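PDB 1WVG: CDP-glucose 4,6-dehydratase from Salmonella enterica subsp. enterica serovar Typhi, which catalyses the NAD(+)-dependent dehydration of CDP-D-glucose to CDP-4-dehydro-6-deoxy-D-glucose, a step in making the CDP-3,6-dideoxy-D-mannose used for lipopolysaccharide O-antigen. Local coordinates for residues A[88-93]-A[101-106]; A[130-135]-A[155-160]; A[163-168]-A[188-193]. All coordinates share one frame; numbering follows the deposited sequence.

Contact 1 (A[88-93]-A[101-106]); sequences AAQPLV and IKTYST. With APR (adenosine-5-diphosphoribose), chain C; CXY (cytidine-5'-diphospho-beta-D-xylose), chain D.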
loop_
_atom_site.group_PDB
_atom_site.type_symbol
_atom_site.label_atom_id
_atom_site.label_comp_id
_atom_site.label_asym_id
_atom_site.label_seq_id
_atom_site.Cartn_x
_atom_site.Cartn_y
_atom_site.Cartn_z
ATOM N N ALA A 88 15.877 -26.538 9.310
ATOM C CA ALA A 88 15.660 -27.671 8.435
ATOM C C ALA A 88 14.682 -27.297 7.344
ATOM O O ALA A 88 13.637 -26.731 7.651
ATOM C CB ALA A 88 15.115 -28.854 9.221
ATOM N N ALA A 89 14.998 -27.594 6.092
ATOM C CA ALA A 89 14.103 -27.281 4.994
ATOM C C ALA A 89 14.630 -27.903 3.695
ATOM O O ALA A 89 15.815 -28.264 3.609
ATOM C CB ALA A 89 14.068 -25.766 4.786
ATOM N N GLN A 90 13.691 -28.014 2.727
ATOM C CA GLN A 90 13.905 -28.398 1.352
ATOM C C GLN A 90 14.107 -26.965 0.815
ATOM O O GLN A 90 13.115 -26.205 0.666
ATOM C CB GLN A 90 12.639 -29.091 0.812
ATOM C CG GLN A 90 12.799 -29.609 -0.635
ATOM C CD GLN A 90 13.341 -28.570 -1.620
ATOM O OE1 GLN A 90 14.542 -28.368 -1.674
ATOM N NE2 GLN A 90 12.501 -27.928 -2.445
ATOM N N PRO A 91 15.389 -26.510 0.678
ATOM C CA PRO A 91 15.615 -25.117 0.316
ATOM C C PRO A 91 15.725 -24.775 -1.168
ATOM O O PRO A 91 15.993 -23.624 -1.509
ATOM C CB PRO A 91 16.964 -24.813 0.950
ATOM C CG PRO A 91 17.760 -26.078 0.767
ATOM C CD PRO A 91 16.724 -27.188 0.757
ATOM N N LEU A 92 15.530 -25.734 -2.079
ATOM C CA LEU A 92 15.694 -25.425 -3.498
ATOM C C LEU A 92 14.468 -25.175 -4.368
ATOM O O LEU A 92 13.454 -25.883 -4.314
ATOM C CB LEU A 92 16.687 -26.402 -4.164
ATOM C CG LEU A 92 17.793 -26.852 -3.233
ATOM C CD1 LEU A 92 18.420 -28.104 -3.842
ATOM C CD2 LEU A 92 18.859 -25.789 -3.052
ATOM N N VAL A 93 14.632 -24.158 -5.230
ATOM C CA VAL A 93 13.607 -23.696 -6.160
ATOM C C VAL A 93 13.141 -24.696 -7.240
ATOM O O VAL A 93 11.971 -25.085 -7.294
ATOM C CB VAL A 93 13.940 -22.313 -6.762
ATOM C CG1 VAL A 93 12.887 -21.942 -7.806
ATOM C CG2 VAL A 93 13.956 -21.206 -5.701
ATOM N N ILE A 101 4.752 -31.257 -2.912
ATOM C CA ILE A 101 4.301 -31.729 -1.627
ATOM C C ILE A 101 5.383 -31.872 -0.564
ATOM O O ILE A 101 5.215 -31.483 0.578
ATOM C CB ILE A 101 3.516 -32.995 -1.825
ATOM C CG1 ILE A 101 2.382 -32.659 -2.806
ATOM C CG2 ILE A 101 3.008 -33.527 -0.482
ATOM C CD1 ILE A 101 1.436 -33.844 -3.050
ATOM N N LYS A 102 6.514 -32.449 -0.917
ATOM C CA LYS A 102 7.549 -32.605 0.074
ATOM C C LYS A 102 8.048 -31.230 0.529
ATOM O O LYS A 102 8.517 -31.033 1.670
ATOM C CB LYS A 102 8.703 -33.327 -0.592
ATOM C CG LYS A 102 9.734 -33.859 0.382
ATOM C CD LYS A 102 10.986 -33.006 0.581
ATOM C CE LYS A 102 11.510 -33.163 2.015
ATOM N NZ LYS A 102 12.771 -32.477 2.368
ATOM N N THR A 103 7.995 -30.266 -0.390
ATOM C CA THR A 103 8.475 -28.939 -0.054
ATOM C C THR A 103 7.584 -28.270 0.993
ATOM O O THR A 103 8.043 -27.773 2.020
ATOM C CB THR A 103 8.640 -28.074 -1.305
ATOM O OG1 THR A 103 9.602 -28.645 -2.166
ATOM C CG2 THR A 103 9.102 -26.670 -0.915
ATOM N N TYR A 104 6.293 -28.313 0.761
ATOM C CA TYR A 104 5.369 -27.732 1.694
ATOM C C TYR A 104 5.313 -28.445 3.034
ATOM O O TYR A 104 5.294 -27.818 4.120
ATOM C CB TYR A 104 3.977 -27.683 1.062
ATOM C CG TYR A 104 3.758 -26.478 0.172
ATOM C CD1 TYR A 104 3.768 -26.630 -1.219
ATOM C CD2 TYR A 104 3.500 -25.204 0.703
ATOM C CE1 TYR A 104 3.530 -25.537 -2.057
ATOM C CE2 TYR A 104 3.247 -24.102 -0.121
ATOM C CZ TYR A 104 3.268 -24.277 -1.508
ATOM O OH TYR A 104 3.021 -23.217 -2.351
ATOM N N SER A 105 5.264 -29.779 2.979
ATOM C CA SER A 105 5.226 -30.538 4.235
ATOM C C SER A 105 6.473 -30.243 5.060
ATOM O O SER A 105 6.420 -29.995 6.277
ATOM C CB SER A 105 5.079 -32.059 4.061
ATOM O OG SER A 105 6.158 -32.545 3.278
ATOM N N THR A 106 7.619 -30.289 4.380
ATOM C CA THR A 106 8.829 -30.019 5.112
ATOM C C THR A 106 8.869 -28.608 5.706
ATOM O O THR A 106 9.085 -28.403 6.902
ATOM C CB THR A 106 10.113 -30.230 4.275
ATOM O OG1 THR A 106 10.166 -31.569 3.852
ATOM C CG2 THR A 106 11.367 -29.942 5.119
HETATM N N1 APR C . 13.623 -33.212 8.333
HETATM C C2 APR C . 14.756 -32.770 8.928
HETATM N N3 APR C . 15.736 -32.094 8.409
HETATM C C4 APR C . 15.512 -31.805 7.110
HETATM C C5 APR C . 14.427 -32.144 6.366
HETATM C C6 APR C . 13.420 -32.917 7.020
HETATM N N6 APR C . 12.253 -33.332 6.498
HETATM N N7 APR C . 14.544 -31.648 5.074
HETATM C C8 APR C . 15.715 -31.030 5.063
HETATM N N9 APR C . 16.338 -31.096 6.271
HETATM C "C1'" APR C . 17.631 -30.566 6.670
HETATM C "C2'" APR C . 18.744 -31.205 5.886
HETATM O "O2'" APR C . 18.995 -32.530 6.377
HETATM C "C3'" APR C . 19.863 -30.214 6.211
HETATM O "O3'" APR C . 20.474 -30.329 7.505
HETATM O "O4'" APR C . 17.701 -29.226 6.298
HETATM C "C4'" APR C . 19.072 -28.884 6.085
HETATM C "C5'" APR C . 19.096 -28.262 4.720
HETATM O "O5'" APR C . 20.447 -27.793 4.485
HETATM P PA APR C . 20.969 -27.392 2.995
HETATM O O1A APR C . 20.261 -28.167 1.893
HETATM O O2A APR C . 22.511 -27.293 3.045
HETATM O O3A APR C . 20.410 -25.925 2.872
HETATM P PB APR C . 21.000 -24.582 3.576
HETATM O O1B APR C . 21.607 -23.761 2.464
HETATM O O2B APR C . 21.820 -24.896 4.814
HETATM O O5D APR C . 19.643 -23.972 4.144
HETATM C C5D APR C . 19.503 -23.855 5.569
HETATM O O4D APR C . 18.388 -21.641 5.485
HETATM O O1D APR C . 18.154 -20.526 3.441
HETATM C C1D APR C . 17.485 -21.315 4.467
HETATM O O2D APR C . 15.731 -22.622 3.363
HETATM C C2D APR C . 17.079 -22.640 3.869
HETATM O O3D APR C . 15.809 -23.290 5.778
HETATM C C3D APR C . 17.032 -23.542 5.089
HETATM C C4D APR C . 18.249 -23.056 5.842
HETATM O O1B CXY D . 18.263 -17.626 -5.386
HETATM P PB CXY D . 18.257 -19.138 -5.281
HETATM O O2B CXY D . 17.304 -19.818 -6.229
HETATM O "O1'" CXY D . 17.913 -19.576 -3.734
HETATM O O3A CXY D . 19.762 -19.358 -5.558
HETATM P PA CXY D . 20.557 -20.018 -6.839
HETATM O O1A CXY D . 21.991 -20.003 -6.443
HETATM O O2A CXY D . 20.026 -21.359 -7.161
HETATM O O5D CXY D . 20.183 -18.998 -8.003
HETATM C C5D CXY D . 20.839 -17.723 -8.016
HETATM C C4D CXY D . 20.634 -17.092 -9.372
HETATM O O4D CXY D . 21.675 -17.587 -10.249
HETATM C C3D CXY D . 19.294 -17.324 -10.069
HETATM O O3D CXY D . 18.798 -16.203 -10.886
HETATM C C2D CXY D . 19.698 -18.538 -10.925
HETATM O O2D CXY D . 18.790 -18.645 -12.025
HETATM C C1D CXY D . 21.065 -18.097 -11.396
HETATM N N1 CXY D . 21.897 -19.193 -11.904
HETATM C C6 CXY D . 22.246 -20.246 -11.074
HETATM C C5 CXY D . 23.004 -21.238 -11.472
HETATM C C4 CXY D . 23.500 -21.301 -12.803
HETATM N N3 CXY D . 23.128 -20.201 -13.595
HETATM C C2 CXY D . 22.332 -19.135 -13.213
HETATM N N4 CXY D . 24.185 -22.201 -13.275
HETATM O O2 CXY D . 22.025 -18.210 -13.975
HETATM C "C1'" CXY D . 19.051 -19.612 -2.890
HETATM C "C2'" CXY D . 18.865 -20.807 -1.988
HETATM C "C3'" CXY D . 17.594 -20.558 -1.199
HETATM C "C4'" CXY D . 17.720 -19.271 -0.384
HETATM C "C5'" CXY D . 18.049 -18.107 -1.309
HETATM O "O2'" CXY D . 18.702 -22.028 -2.742
HETATM O "O3'" CXY D . 17.399 -21.631 -0.259
HETATM O "O4'" CXY D . 16.515 -19.027 0.337
HETATM O "O5'" CXY D . 19.208 -18.396 -2.096
HETATM O O HOH W 1 10.695 -26.876 8.369
#

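Contact 2 (A[130-135]-A[155-160]); sequences ITSDKC and DPYSNS. With CXY (cytidine-5'-diphospho-beta-D-xylose), chain D; APR (adenosine-5-diphosphoribose), chain C.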
loop_
_atom_site.group_PDB
_atom_site.type_symbol
_atom_site.label_atom_id
_atom_site.label_comp_id
_atom_site.label_asym_id
_atom_site.label_seq_id
_atom_site.Cartn_x
_atom_site.Cartn_y
_atom_site.Cartn_z
ATOM N N ILE A 130 14.435 -19.521 10.837
ATOM C CA ILE A 130 15.029 -19.153 9.583
ATOM C C ILE A 130 14.071 -19.348 8.420
ATOM O O ILE A 130 13.647 -20.469 8.109
ATOM C CB ILE A 130 16.264 -19.991 9.283
ATOM C CG1 ILE A 130 17.446 -19.473 10.099
ATOM C CG2 ILE A 130 16.551 -19.858 7.781
ATOM C CD1 ILE A 130 17.252 -19.639 11.582
ATOM N N THR A 131 13.713 -18.255 7.748
ATOM C CA THR A 131 12.816 -18.397 6.619
ATOM C C THR A 131 13.624 -18.251 5.328
ATOM O O THR A 131 14.499 -19.066 5.033
ATOM C CB THR A 131 11.518 -17.547 6.712
ATOM O OG1 THR A 131 11.851 -16.167 6.738
ATOM C CG2 THR A 131 10.754 -17.907 7.975
ATOM N N SER A 132 13.410 -17.185 4.581
ATOM C CA SER A 132 14.157 -16.983 3.346
ATOM C C SER A 132 13.896 -15.601 2.777
ATOM O O SER A 132 12.838 -14.980 3.019
ATOM C CB SER A 132 13.547 -17.963 2.351
ATOM O OG SER A 132 14.026 -17.773 1.031
ATOM N N ASP A 133 14.822 -15.159 1.951
ATOM C CA ASP A 133 14.644 -13.890 1.251
ATOM C C ASP A 133 13.490 -14.041 0.230
ATOM O O ASP A 133 12.902 -13.068 -0.235
ATOM C CB ASP A 133 15.956 -13.360 0.616
ATOM C CG ASP A 133 16.682 -14.247 -0.391
ATOM O OD1 ASP A 133 17.777 -13.950 -0.871
ATOM O OD2 ASP A 133 16.023 -15.318 -0.763
ATOM N N LYS A 134 13.107 -15.280 -0.097
ATOM C CA LYS A 134 12.027 -15.530 -1.035
ATOM C C LYS A 134 10.636 -15.485 -0.447
ATOM O O LYS A 134 9.661 -15.738 -1.146
ATOM C CB LYS A 134 12.241 -16.860 -1.733
ATOM C CG LYS A 134 13.611 -16.823 -2.364
ATOM C CD LYS A 134 13.713 -17.559 -3.673
ATOM C CE LYS A 134 15.146 -18.022 -3.925
ATOM N NZ LYS A 134 16.137 -16.965 -3.667
ATOM N N CYS A 135 10.518 -15.179 0.827
ATOM C CA CYS A 135 9.181 -15.127 1.446
ATOM C C CYS A 135 8.281 -13.999 0.938
ATOM O O CYS A 135 7.024 -14.070 0.969
ATOM C CB CYS A 135 9.251 -15.101 3.001
ATOM S SG CYS A 135 9.970 -13.563 3.668
ATOM N N ASP A 155 7.082 -19.828 -6.912
ATOM C CA ASP A 155 7.299 -21.280 -6.903
ATOM C C ASP A 155 6.998 -21.910 -5.529
ATOM O O ASP A 155 6.875 -21.218 -4.517
ATOM C CB ASP A 155 8.758 -21.527 -7.287
ATOM C CG ASP A 155 9.629 -20.797 -6.322
ATOM O OD1 ASP A 155 9.822 -19.603 -6.378
ATOM O OD2 ASP A 155 10.087 -21.581 -5.390
ATOM N N PRO A 156 6.877 -23.237 -5.444
ATOM C CA PRO A 156 6.567 -23.899 -4.158
ATOM C C PRO A 156 7.542 -23.631 -3.001
ATOM O O PRO A 156 7.191 -23.565 -1.819
ATOM C CB PRO A 156 6.500 -25.392 -4.481
ATOM C CG PRO A 156 6.224 -25.480 -5.989
ATOM C CD PRO A 156 6.639 -24.151 -6.602
ATOM N N TYR A 157 8.803 -23.489 -3.340
ATOM C CA TYR A 157 9.789 -23.191 -2.306
ATOM C C TYR A 157 9.564 -21.770 -1.736
ATOM O O TYR A 157 9.344 -21.585 -0.538
ATOM C CB TYR A 157 11.217 -23.317 -2.837
ATOM C CG TYR A 157 12.122 -22.717 -1.810
ATOM C CD1 TYR A 157 12.307 -23.363 -0.589
ATOM C CD2 TYR A 157 12.789 -21.512 -2.044
ATOM C CE1 TYR A 157 13.172 -22.830 0.365
ATOM C CE2 TYR A 157 13.632 -20.946 -1.087
ATOM C CZ TYR A 157 13.812 -21.612 0.132
ATOM O OH TYR A 157 14.646 -21.095 1.097
ATOM N N SER A 158 9.585 -20.762 -2.620
ATOM C CA SER A 158 9.366 -19.384 -2.201
ATOM C C SER A 158 8.126 -19.267 -1.367
ATOM O O SER A 158 8.149 -18.732 -0.264
ATOM C CB SER A 158 9.109 -18.526 -3.404
ATOM O OG SER A 158 10.317 -18.542 -4.120
ATOM N N ASN A 159 7.038 -19.754 -1.960
ATOM C CA ASN A 159 5.720 -19.736 -1.350
ATOM C C ASN A 159 5.649 -20.494 -0.014
ATOM O O ASN A 159 4.938 -20.082 0.902
ATOM C CB ASN A 159 4.676 -20.229 -2.376
ATOM C CG ASN A 159 3.265 -19.984 -1.907
ATOM O OD1 ASN A 159 2.679 -20.812 -1.216
ATOM N ND2 ASN A 159 2.715 -18.821 -2.255
ATOM N N SER A 160 6.411 -21.596 0.123
ATOM C CA SER A 160 6.401 -22.344 1.377
ATOM C C SER A 160 6.995 -21.511 2.537
ATOM O O SER A 160 6.631 -21.667 3.704
ATOM C CB SER A 160 7.052 -23.716 1.196
ATOM O OG SER A 160 8.445 -23.537 0.970
HETATM O O1B CXY D . 18.263 -17.626 -5.386
HETATM P PB CXY D . 18.257 -19.138 -5.281
HETATM O O2B CXY D . 17.304 -19.818 -6.229
HETATM O "O1'" CXY D . 17.913 -19.576 -3.734
HETATM O O3A CXY D . 19.762 -19.358 -5.558
HETATM P PA CXY D . 20.557 -20.018 -6.839
HETATM O O1A CXY D . 21.991 -20.003 -6.443
HETATM O O2A CXY D . 20.026 -21.359 -7.161
HETATM O O5D CXY D . 20.183 -18.998 -8.003
HETATM C C5D CXY D . 20.839 -17.723 -8.016
HETATM C C4D CXY D . 20.634 -17.092 -9.372
HETATM O O4D CXY D . 21.675 -17.587 -10.249
HETATM C C3D CXY D . 19.294 -17.324 -10.069
HETATM O O3D CXY D . 18.798 -16.203 -10.886
HETATM C C2D CXY D . 19.698 -18.538 -10.925
HETATM O O2D CXY D . 18.790 -18.645 -12.025
HETATM C C1D CXY D . 21.065 -18.097 -11.396
HETATM N N1 CXY D . 21.897 -19.193 -11.904
HETATM C C6 CXY D . 22.246 -20.246 -11.074
HETATM C C5 CXY D . 23.004 -21.238 -11.472
HETATM C C4 CXY D . 23.500 -21.301 -12.803
HETATM N N3 CXY D . 23.128 -20.201 -13.595
HETATM C C2 CXY D . 22.332 -19.135 -13.213
HETATM N N4 CXY D . 24.185 -22.201 -13.275
HETATM O O2 CXY D . 22.025 -18.210 -13.975
HETATM C "C1'" CXY D . 19.051 -19.612 -2.890
HETATM C "C2'" CXY D . 18.865 -20.807 -1.988
HETATM C "C3'" CXY D . 17.594 -20.558 -1.199
HETATM C "C4'" CXY D . 17.720 -19.271 -0.384
HETATM C "C5'" CXY D . 18.049 -18.107 -1.309
HETATM O "O2'" CXY D . 18.702 -22.028 -2.742
HETATM O "O3'" CXY D . 17.399 -21.631 -0.259
HETATM O "O4'" CXY D . 16.515 -19.027 0.337
HETATM O "O5'" CXY D . 19.208 -18.396 -2.096
HETATM N N1 APR C . 13.623 -33.212 8.333
HETATM C C2 APR C . 14.756 -32.770 8.928
HETATM N N3 APR C . 15.736 -32.094 8.409
HETATM C C4 APR C . 15.512 -31.805 7.110
HETATM C C5 APR C . 14.427 -32.144 6.366
HETATM C C6 APR C . 13.420 -32.917 7.020
HETATM N N6 APR C . 12.253 -33.332 6.498
HETATM N N7 APR C . 14.544 -31.648 5.074
HETATM C C8 APR C . 15.715 -31.030 5.063
HETATM N N9 APR C . 16.338 -31.096 6.271
HETATM C "C1'" APR C . 17.631 -30.566 6.670
HETATM C "C2'" APR C . 18.744 -31.205 5.886
HETATM O "O2'" APR C . 18.995 -32.530 6.377
HETATM C "C3'" APR C . 19.863 -30.214 6.211
HETATM O "O3'" APR C . 20.474 -30.329 7.505
HETATM O "O4'" APR C . 17.701 -29.226 6.298
HETATM C "C4'" APR C . 19.072 -28.884 6.085
HETATM C "C5'" APR C . 19.096 -28.262 4.720
HETATM O "O5'" APR C . 20.447 -27.793 4.485
HETATM P PA APR C . 20.969 -27.392 2.995
HETATM O O1A APR C . 20.261 -28.167 1.893
HETATM O O2A APR C . 22.511 -27.293 3.045
HETATM O O3A APR C . 20.410 -25.925 2.872
HETATM P PB APR C . 21.000 -24.582 3.576
HETATM O O1B APR C . 21.607 -23.761 2.464
HETATM O O2B APR C . 21.820 -24.896 4.814
HETATM O O5D APR C . 19.643 -23.972 4.144
HETATM C C5D APR C . 19.503 -23.855 5.569
HETATM O O4D APR C . 18.388 -21.641 5.485
HETATM O O1D APR C . 18.154 -20.526 3.441
HETATM C C1D APR C . 17.485 -21.315 4.467
HETATM O O2D APR C . 15.731 -22.622 3.363
HETATM C C2D APR C . 17.079 -22.640 3.869
HETATM O O3D APR C . 15.809 -23.290 5.778
HETATM C C3D APR C . 17.032 -23.542 5.089
HETATM C C4D APR C . 18.249 -23.056 5.842
#

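Contact 3 (A[163-168]-A[188-193]); sequences CAELVA and LASVRA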
loop_
_atom_site.group_PDB
_atom_site.type_symbol
_atom_site.label_atom_id
_atom_site.label_comp_id
_atom_site.label_asym_id
_atom_site.label_seq_id
_atom_site.Cartn_x
_atom_site.Cartn_y
_atom_site.Cartn_z
ATOM N N CYS A 163 4.516 -18.959 3.622
ATOM C CA CYS A 163 3.658 -19.633 4.586
ATOM C C CYS A 163 4.385 -19.829 5.917
ATOM O O CYS A 163 3.760 -19.682 6.975
ATOM C CB CYS A 163 3.223 -21.014 4.098
ATOM S SG CYS A 163 2.085 -20.945 2.692
ATOM N N ALA A 164 5.684 -20.193 5.882
ATOM C CA ALA A 164 6.448 -20.380 7.139
ATOM C C ALA A 164 6.451 -19.066 7.944
ATOM O O ALA A 164 6.370 -19.028 9.175
ATOM C CB ALA A 164 7.863 -20.924 6.897
ATOM N N GLU A 165 6.514 -17.937 7.224
ATOM C CA GLU A 165 6.484 -16.626 7.875
ATOM C C GLU A 165 5.149 -16.409 8.556
ATOM O O GLU A 165 5.068 -15.985 9.705
ATOM C CB GLU A 165 6.678 -15.545 6.788
ATOM C CG GLU A 165 8.167 -15.259 6.570
ATOM C CD GLU A 165 8.805 -14.537 7.736
ATOM O OE1 GLU A 165 8.171 -13.920 8.557
ATOM O OE2 GLU A 165 10.107 -14.613 7.764
ATOM N N LEU A 166 4.067 -16.740 7.856
ATOM C CA LEU A 166 2.719 -16.590 8.410
ATOM C C LEU A 166 2.551 -17.461 9.649
ATOM O O LEU A 166 1.992 -17.064 10.678
ATOM C CB LEU A 166 1.630 -17.010 7.376
ATOM C CG LEU A 166 0.973 -15.876 6.569
ATOM C CD1 LEU A 166 1.983 -15.140 5.692
ATOM C CD2 LEU A 166 -0.132 -16.453 5.703
ATOM N N VAL A 167 3.032 -18.687 9.532
ATOM C CA VAL A 167 2.934 -19.626 10.634
ATOM C C VAL A 167 3.556 -19.096 11.910
ATOM O O VAL A 167 2.930 -19.151 12.970
ATOM C CB VAL A 167 3.629 -20.910 10.285
ATOM C CG1 VAL A 167 3.867 -21.689 11.584
ATOM C CG2 VAL A 167 2.818 -21.686 9.255
ATOM N N ALA A 168 4.804 -18.624 11.810
ATOM C CA ALA A 168 5.509 -18.083 12.979
ATOM C C ALA A 168 4.785 -16.861 13.565
ATOM O O ALA A 168 4.676 -16.657 14.778
ATOM C CB ALA A 168 6.925 -17.681 12.593
ATOM N N LEU A 188 10.548 -15.021 19.917
ATOM C CA LEU A 188 10.589 -15.723 18.647
ATOM C C LEU A 188 10.797 -14.755 17.529
ATOM O O LEU A 188 9.999 -13.837 17.364
ATOM C CB LEU A 188 9.237 -16.382 18.434
ATOM C CG LEU A 188 8.966 -16.950 17.041
ATOM C CD1 LEU A 188 9.995 -17.996 16.605
ATOM C CD2 LEU A 188 7.603 -17.636 17.111
ATOM N N ALA A 189 11.857 -14.946 16.769
ATOM C CA ALA A 189 12.124 -14.080 15.647
ATOM C C ALA A 189 12.179 -14.903 14.377
ATOM O O ALA A 189 12.593 -16.044 14.457
ATOM C CB ALA A 189 13.499 -13.426 15.801
ATOM N N SER A 190 11.735 -14.295 13.246
ATOM C CA SER A 190 11.795 -14.830 11.876
ATOM C C SER A 190 12.866 -14.034 11.211
ATOM O O SER A 190 12.845 -12.819 11.244
ATOM C CB SER A 190 10.523 -14.753 11.070
ATOM O OG SER A 190 9.632 -15.741 11.573
ATOM N N VAL A 191 13.860 -14.738 10.694
ATOM C CA VAL A 191 15.002 -14.116 10.095
ATOM C C VAL A 191 15.054 -14.462 8.626
ATOM O O VAL A 191 14.888 -15.619 8.246
ATOM C CB VAL A 191 16.258 -14.511 10.863
ATOM C CG1 VAL A 191 16.141 -13.911 12.258
ATOM C CG2 VAL A 191 16.209 -16.014 10.989
ATOM N N ARG A 192 15.241 -13.423 7.823
ATOM C CA ARG A 192 15.244 -13.551 6.390
ATOM C C ARG A 192 16.567 -13.170 5.840
ATOM O O ARG A 192 16.890 -11.958 5.771
ATOM C CB ARG A 192 14.156 -12.665 5.762
ATOM C CG ARG A 192 12.871 -12.794 6.545
ATOM C CD ARG A 192 11.945 -11.608 6.400
ATOM N NE ARG A 192 10.826 -11.861 7.284
ATOM C CZ ARG A 192 9.874 -10.990 7.580
ATOM N NH1 ARG A 192 9.856 -9.770 7.021
ATOM N NH2 ARG A 192 8.907 -11.361 8.455
ATOM N N ALA A 193 17.327 -14.188 5.423
ATOM C CA ALA A 193 18.652 -13.862 4.891
ATOM C C ALA A 193 18.650 -13.684 3.404
ATOM O O ALA A 193 17.621 -13.896 2.767
ATOM C CB ALA A 193 19.658 -14.912 5.272
HETATM O O HOH W 2 7.137 -14.688 10.876
#

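Contact 1 (A[88-93]-A[101-106])
Gln-90 joins the loop 88-93 to Thr-103 on the helix by a hydrogen bond from NE2 to OG1 of 3.0 Å, nearly straight at 173° and lying in the amide plane. CG stands anti to the backbone N and the chain bends at chi2 (-51°), which folds the amide back over its own loop. There the second N-H of NE2 reaches Leu-92 O at 2.9 Å, on a lone pair of that carbonyl, while OE1 accepts from Leu-92 N at 2.8 Å. Three bonds thus fix the rotation of this buried amide; a glutamine suits the place because one flat group can donate twice and accept once. Thr-103 OG1 is in turn bonded to Gln-99 O, one turn earlier.

Apolar contact is small. Thr-106 turns CG2 to Ala-89 CA at 3.8 Å, and the aliphatic part of Lys-102 runs obliquely past Gln-90. A water bridges the backbones, donating to Ala-88 O and, at 2.7 Å, to Thr-106 O.

The rest of the chemistry is with ligands. Ala-89 N donates to the ribose O4' of adenosine-5-diphosphoribose at 3.2 Å, and the small methyl of Ala-88 fits close against the adenine. Lys-102 NZ makes a weak bond to adenine N7, near which Thr-106 CG2 also lies. Further along the loop, Pro-91 O accepts from O3' of the CDP-xylose at 2.7 Å. Held against the start of helix 100-121, the loop that follows strand 83-86 of the Rossmann fold lines both the cofactor pocket and the sugar-nucleotide pocket.

Contact 2 (A[130-135]-A[155-160])
Lys-134 runs its aliphatic chain past Ser-158 on the way to the substrate site. Its CB lies 3.5 Å from Ser-158 OG and CG passes a little farther off; a bend at chi2 (-145°) sets CD 3.6 Å from the same oxygen and at the edge of the Tyr-157 ring. CE approaches O1' of the CDP-xylose, which links sugar to phosphate. The bend at chi4 (-46°) then turns the ammonium to the phosphate, where Lys-134 NZ donates to CXY O1B at 2.8 Å. NZ also makes a weak bond to O1' and a salt bridge, whose hydrogen bond is weak, to Asp-133 OD2. A long cation suits this place because its methylenes lie along the helix while its ammonium reaches the phosphate.

Asp-155, the N-cap of the helix, accepts from Ser-158 N with OD2 at 2.9 Å, from above the carboxylate plane; its OD1 lies unusually close to Ser-158 OG. The small Ser-158 lets the backbone of Lys-134 come near. Ser-132 heads an ST turn, its OG accepting from Lys-134 N at 2.9 Å.

Two hydroxyls meet at the sugar. Ser-132 OG donates to CXY O4' at 2.9 Å. Tyr-157 OH is also bonded to CXY O4', and to the ribose O2D of adenosine-5-diphosphoribose. Tyr-157 and Lys-161 match the Tyr-X-X-X-Lys motif of short-chain dehydrogenases. With two hydroxyls converging on O4' and the cofactor ribose beside them, the chemistry is consistent with oxidation at C4' of the sugar, as in related 4,6-dehydratases.

Contact 3 (A[163-168]-A[188-193])
A bend at chi2 (-70°) of Glu-165, whose CG lies anti to its carbonyl carbon, carries the carboxylate from the helix flank across to the strand, where Arg-192, extended from CG to NE, presents the side of its guanidinium. NE donates to Glu-165 OE2 at 2.9 Å and NH2 to OE1 at 2.7 Å, one nitrogen to each oxygen. The salt bridge is not a flat pair, however: carboxylate and guanidinium planes stand 85° apart, both nitrogens come from above the carboxylate, and the NH2 bond is bent to 138°.

The buried acid has further partners. Thr-131 OG1 is hydrogen-bonded to OE2, and a water donates both to OE1 at 2.7 Å and to Glu-165 O while accepting from Ser-190 OG. Arg-192 uses NH1 for Tyr-136 OH and Glu-147 O. So many bonds probably help to pay for burying the two charges, and a glutamate and an arginine have the length and the several polar atoms needed.

Elsewhere the contact is slight. The small methyl of Ala-168 fits over Ser-190, with CB 3.5 Å from OG, which also bonds Asn-129 ND2, and Leu-188 CD2 packs against Ala-168 O at 3.9 Å.

The axes of segments 163-168 and 188-193 run nearly antiparallel and come within 9.3 Å, as expected where the helix of a beta-alpha-beta crossover lies on its sheet: strand 126-130, helix 156-175, then strand 187-197 parallel to the first. Val-191 faces helix 236-251 on the other side of the sheet, while Ala-164 and Val-167 lean on helix 100-121, and Leu-166 packs on Gly-162 of the second subunit.

In the fold
From the N terminus, contact 1 closes the short excursion through helix 93-98, joining the loop after strand 83-86 to helix 100-121. Strand 126-130 follows, and contact 2 closes the irregular excursion between that strand and the start of helix 156-175. Contact 3 then closes the connection, with short helix 181-184, from that helix to strand 187-197. All three loops follow in series; none encloses or crosses another. Contacts 2 and 3 share helix 156-175 and meet through Thr-131, whose N bonds Val-191 O. Contact 1 meets contact 2 where Tyr-104 OH bonds Asn-159 OD1 and Pro-91 packs on Tyr-157. Contacts 1 and 2 touch both ligands, whereas contact 3 ties helix 156-175 to the central sheet.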